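Local coordinates for WbbM protein (Klebsiella pneumoniae, PDB 6U4B), which is a bifunctional glycosyltransferase that polymerises O-antigen, working as a trimer and carrying a magnesium-binding domain of the glycosyltransferase family 8 type, at residues A447-Y458 / K500-D508. Numbering follows the deposited sequence.
Sequences ASDDGVMPAGEY and KKYWFLDQD
Lys500 reaches Asp450 through a salt bridge, NZ lying 2.8 Å from OD1 on the syn side of the carboxylate, with a weaker bond to OD2. Asp450 belongs to the type I turn Ser448 to Gly451, which here, within the glycosyltransferase family 8 domain, meets the chain leading into helix 505-513. The long, flexible lysine, bent at chi3 (70°), crosses the aspartate at about a right angle; Thr462 also bonds to OD1. The Asp449 carboxylate is an acceptor placed beside the N-H of Lys501, which meets OD2 at an unusually short 2.5 Å, nearly straight and from above the carboxylate plane, while Asp449 N returns a weak bond to Lys501 O. Ser448 OG accepts from Asp450 N, an ST turn within the type I turn, and probably stiffens it.

Deeper in, Asp508 OD2 is gripped from opposite faces of its carboxylate: Tyr458 OH donates at 2.6 Å on one, Phe504 N on the other. Its second oxygen, OD1, bonds to Tyr471, so the buried carboxylate has partners at both ends. Tyrosine fits here because its ring packs while its hydroxyl reaches the acid.

Trp503 packs against Ala447, Ala455 and Tyr458. Its indole, swung opposite the backbone N by chi1 of -171°, points an edge at the Tyr458 face, an offset edge-to-face pair with planes at 88°. Phe504 CE2 lies over the centre of one indole face, Ala447 N over the opposite face, offset toward its rim. Small Ala455 suits the close approach of its CB to Trp503 CZ3 at the indole edge, 3.8 Å away.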
loop_
_atom_site.group_PDB
_atom_site.type_symbol
_atom_site.label_atom_id
_atom_site.label_comp_id
_atom_site.label_asym_id
_atom_site.label_seq_id
_atom_site.Cartn_x
_atom_site.Cartn_y
_atom_site.Cartn_z
ATOM N N ALA A 447 -33.446 -29.009 14.477
ATOM C CA ALA A 447 -33.766 -29.912 13.376
ATOM C C ALA A 447 -32.632 -30.911 13.222
ATOM O O ALA A 447 -31.485 -30.512 12.999
ATOM C CB ALA A 447 -33.990 -29.142 12.074
ATOM N N SER A 448 -32.950 -32.195 13.342
ATOM C CA SER A 448 -31.963 -33.262 13.218
ATOM C C SER A 448 -32.706 -34.564 12.944
ATOM O O SER A 448 -33.912 -34.566 12.675
ATOM C CB SER A 448 -31.094 -33.359 14.476
ATOM O OG SER A 448 -31.839 -33.881 15.564
ATOM N N ASP A 449 -31.981 -35.683 13.020
ATOM C CA ASP A 449 -32.608 -36.987 12.852
ATOM C C ASP A 449 -33.540 -37.335 14.005
ATOM O O ASP A 449 -34.376 -38.233 13.858
ATOM C CB ASP A 449 -31.543 -38.075 12.703
ATOM C CG ASP A 449 -30.897 -38.076 11.331
ATOM O OD1 ASP A 449 -31.571 -37.688 10.353
ATOM O OD2 ASP A 449 -29.716 -38.469 11.229
ATOM N N ASP A 450 -33.416 -36.655 15.143
ATOM C CA ASP A 450 -34.281 -36.903 16.287
ATOM C C ASP A 450 -35.554 -36.064 16.262
ATOM O O ASP A 450 -36.261 -36.007 17.274
ATOM C CB ASP A 450 -33.523 -36.653 17.595
ATOM C CG ASP A 450 -32.369 -37.617 17.794
ATOM O OD1 ASP A 450 -31.306 -37.182 18.283
ATOM O OD2 ASP A 450 -32.519 -38.807 17.449
ATOM N N GLY A 451 -35.862 -35.416 15.140
ATOM C CA GLY A 451 -37.103 -34.678 15.011
ATOM C C GLY A 451 -36.950 -33.174 15.107
ATOM O O GLY A 451 -36.009 -32.599 14.549
ATOM N N VAL A 452 -37.880 -32.525 15.809
ATOM C CA VAL A 452 -37.862 -31.079 16.008
ATOM C C VAL A 452 -38.232 -30.803 17.459
ATOM O O VAL A 452 -39.305 -31.213 17.917
ATOM C CB VAL A 452 -38.828 -30.342 15.062
ATOM C CG1 VAL A 452 -38.990 -28.894 15.494
ATOM C CG2 VAL A 452 -38.328 -30.415 13.627
ATOM N N MET A 453 -37.356 -30.111 18.177
ATOM C CA MET A 453 -37.558 -29.835 19.591
ATOM C C MET A 453 -36.888 -28.514 19.925
ATOM O O MET A 453 -36.054 -28.026 19.153
ATOM C CB MET A 453 -36.995 -30.966 20.464
ATOM C CG MET A 453 -35.695 -31.554 19.953
ATOM S SD MET A 453 -35.160 -32.972 20.929
ATOM C CE MET A 453 -34.066 -33.782 19.769
ATOM N N PRO A 454 -37.246 -27.895 21.053
ATOM C CA PRO A 454 -36.529 -26.690 21.482
ATOM C C PRO A 454 -35.039 -26.964 21.618
ATOM O O PRO A 454 -34.617 -28.077 21.934
ATOM C CB PRO A 454 -37.167 -26.361 22.837
ATOM C CG PRO A 454 -38.536 -26.934 22.746
ATOM C CD PRO A 454 -38.406 -28.183 21.918
ATOM N N ALA A 455 -34.241 -25.924 21.365
ATOM C CA ALA A 455 -32.788 -26.087 21.343
ATOM C C ALA A 455 -32.255 -26.574 22.686
ATOM O O ALA A 455 -31.304 -27.364 22.733
ATOM C CB ALA A 455 -32.123 -24.772 20.950
ATOM N N GLY A 456 -32.861 -26.123 23.786
ATOM C CA GLY A 456 -32.420 -26.579 25.095
ATOM C C GLY A 456 -32.610 -28.071 25.283
ATOM O O GLY A 456 -31.720 -28.768 25.779
ATOM N N GLU A 457 -33.781 -28.583 24.900
ATOM C CA GLU A 457 -34.014 -30.019 24.996
ATOM C C GLU A 457 -33.105 -30.787 24.041
ATOM O O GLU A 457 -32.604 -31.867 24.379
ATOM C CB GLU A 457 -35.482 -30.343 24.714
ATOM C CG GLU A 457 -35.868 -31.760 25.101
ATOM C CD GLU A 457 -37.195 -32.188 24.509
ATOM O OE1 GLU A 457 -38.110 -31.342 24.414
ATOM O OE2 GLU A 457 -37.316 -33.371 24.127
ATOM N N TYR A 458 -32.881 -30.242 22.842
ATOM C CA TYR A 458 -31.986 -30.881 21.879
ATOM C C TYR A 458 -30.575 -31.014 22.437
ATOM O O TYR A 458 -29.928 -32.056 22.271
ATOM C CB TYR A 458 -31.975 -30.084 20.572
ATOM C CG TYR A 458 -30.906 -30.498 19.579
ATOM C CD1 TYR A 458 -31.057 -31.641 18.803
ATOM C CD2 TYR A 458 -29.758 -29.733 19.403
ATOM C CE1 TYR A 458 -30.086 -32.018 17.887
ATOM C CE2 TYR A 458 -28.780 -30.102 18.490
ATOM C CZ TYR A 458 -28.951 -31.248 17.736
ATOM O OH TYR A 458 -27.985 -31.622 16.825
ATOM N N LYS A 500 -25.865 -40.356 13.516
ATOM C CA LYS A 500 -27.015 -39.581 13.066
ATOM C C LYS A 500 -26.529 -38.250 12.514
ATOM O O LYS A 500 -25.360 -37.884 12.649
ATOM C CB LYS A 500 -28.026 -39.368 14.201
ATOM C CG LYS A 500 -27.422 -38.755 15.449
ATOM C CD LYS A 500 -28.468 -38.521 16.532
ATOM C CE LYS A 500 -28.972 -39.834 17.120
ATOM N NZ LYS A 500 -29.891 -39.613 18.275
ATOM N N LYS A 501 -27.449 -37.534 11.873
ATOM C CA LYS A 501 -27.178 -36.194 11.377
ATOM C C LYS A 501 -27.619 -35.174 12.416
ATOM O O LYS A 501 -28.692 -35.299 13.013
ATOM C CB LYS A 501 -27.892 -35.955 10.047
ATOM C CG LYS A 501 -27.537 -36.985 9.000
ATOM C CD LYS A 501 -27.219 -36.341 7.665
ATOM C CE LYS A 501 -26.351 -37.265 6.828
ATOM N NZ LYS A 501 -25.015 -37.461 7.458
ATOM N N TYR A 502 -26.780 -34.168 12.632
ATOM C CA TYR A 502 -26.956 -33.220 13.721
ATOM C C TYR A 502 -27.314 -31.836 13.195
ATOM O O TYR A 502 -27.006 -31.475 12.054
ATOM C CB TYR A 502 -25.691 -33.144 14.584
ATOM C CG TYR A 502 -25.343 -34.462 15.237
ATOM C CD1 TYR A 502 -25.895 -34.819 16.460
ATOM C CD2 TYR A 502 -24.474 -35.355 14.623
ATOM C CE1 TYR A 502 -25.588 -36.025 17.056
ATOM C CE2 TYR A 502 -24.158 -36.562 15.213
ATOM C CZ TYR A 502 -24.718 -36.892 16.429
ATOM O OH TYR A 502 -24.410 -38.097 17.020
ATOM N N TRP A 503 -27.963 -31.058 14.065
ATOM C CA TRP A 503 -28.478 -29.748 13.682
ATOM C C TRP A 503 -27.370 -28.851 13.139
ATOM O O TRP A 503 -27.478 -28.312 12.031
ATOM C CB TRP A 503 -29.165 -29.097 14.882
ATOM C CG TRP A 503 -29.916 -27.847 14.563
ATOM C CD1 TRP A 503 -30.339 -27.433 13.333
ATOM C CD2 TRP A 503 -30.338 -26.839 15.491
ATOM N NE1 TRP A 503 -30.996 -26.232 13.438
ATOM C CE2 TRP A 503 -31.010 -25.846 14.753
ATOM C CE3 TRP A 503 -30.210 -26.681 16.875
ATOM C CZ2 TRP A 503 -31.554 -24.711 15.349
ATOM C CZ3 TRP A 503 -30.752 -25.554 17.466
ATOM C CH2 TRP A 503 -31.415 -24.584 16.704
ATOM N N PHE A 504 -26.292 -28.685 13.903
ATOM C CA PHE A 504 -25.160 -27.872 13.481
ATOM C C PHE A 504 -23.931 -28.719 13.162
ATOM O O PHE A 504 -22.798 -28.292 13.396
ATOM C CB PHE A 504 -24.838 -26.816 14.536
ATOM C CG PHE A 504 -25.789 -25.657 14.524
ATOM C CD1 PHE A 504 -25.617 -24.612 13.630
ATOM C CD2 PHE A 504 -26.866 -25.619 15.391
ATOM C CE1 PHE A 504 -26.498 -23.544 13.610
ATOM C CE2 PHE A 504 -27.749 -24.555 15.378
ATOM C CZ PHE A 504 -27.565 -23.517 14.486
ATOM N N LEU A 505 -24.153 -29.923 12.641
ATOM C CA LEU A 505 -23.124 -30.734 11.974
ATOM C C LEU A 505 -21.958 -30.956 12.937
ATOM O O LEU A 505 -22.194 -31.350 14.092
ATOM C CB LEU A 505 -22.772 -30.054 10.655
ATOM C CG LEU A 505 -23.938 -29.580 9.785
ATOM C CD1 LEU A 505 -23.422 -28.834 8.565
ATOM C CD2 LEU A 505 -24.827 -30.743 9.369
ATOM N N ASP A 506 -20.710 -30.712 12.525
ATOM C CA ASP A 506 -19.559 -31.036 13.360
ATOM C C ASP A 506 -19.483 -30.177 14.614
ATOM O O ASP A 506 -18.862 -30.598 15.598
ATOM C CB ASP A 506 -18.265 -30.894 12.556
ATOM C CG ASP A 506 -18.068 -29.492 12.007
ATOM O OD1 ASP A 506 -19.056 -28.889 11.535
ATOM O OD2 ASP A 506 -16.926 -28.993 12.049
ATOM N N GLN A 507 -20.083 -28.985 14.605
ATOM C CA GLN A 507 -20.142 -28.200 15.835
ATOM C C GLN A 507 -20.924 -28.943 16.909
ATOM O O GLN A 507 -20.527 -28.958 18.081
ATOM C CB GLN A 507 -20.759 -26.824 15.570
ATOM C CG GLN A 507 -20.737 -25.905 16.791
ATOM C CD GLN A 507 -21.169 -24.483 16.474
ATOM O OE1 GLN A 507 -20.337 -23.613 16.222
ATOM N NE2 GLN A 507 -22.475 -24.240 16.491
ATOM N N ASP A 508 -22.032 -29.582 16.524
ATOM C CA ASP A 508 -22.792 -30.393 17.471
ATOM C C ASP A 508 -22.019 -31.640 17.876
ATOM O O ASP A 508 -22.035 -32.033 19.049
ATOM C CB ASP A 508 -24.143 -30.782 16.868
ATOM C CG ASP A 508 -25.156 -29.656 16.922
ATOM O OD1 ASP A 508 -24.884 -28.639 17.593
ATOM O OD2 ASP A 508 -26.227 -29.798 16.291
#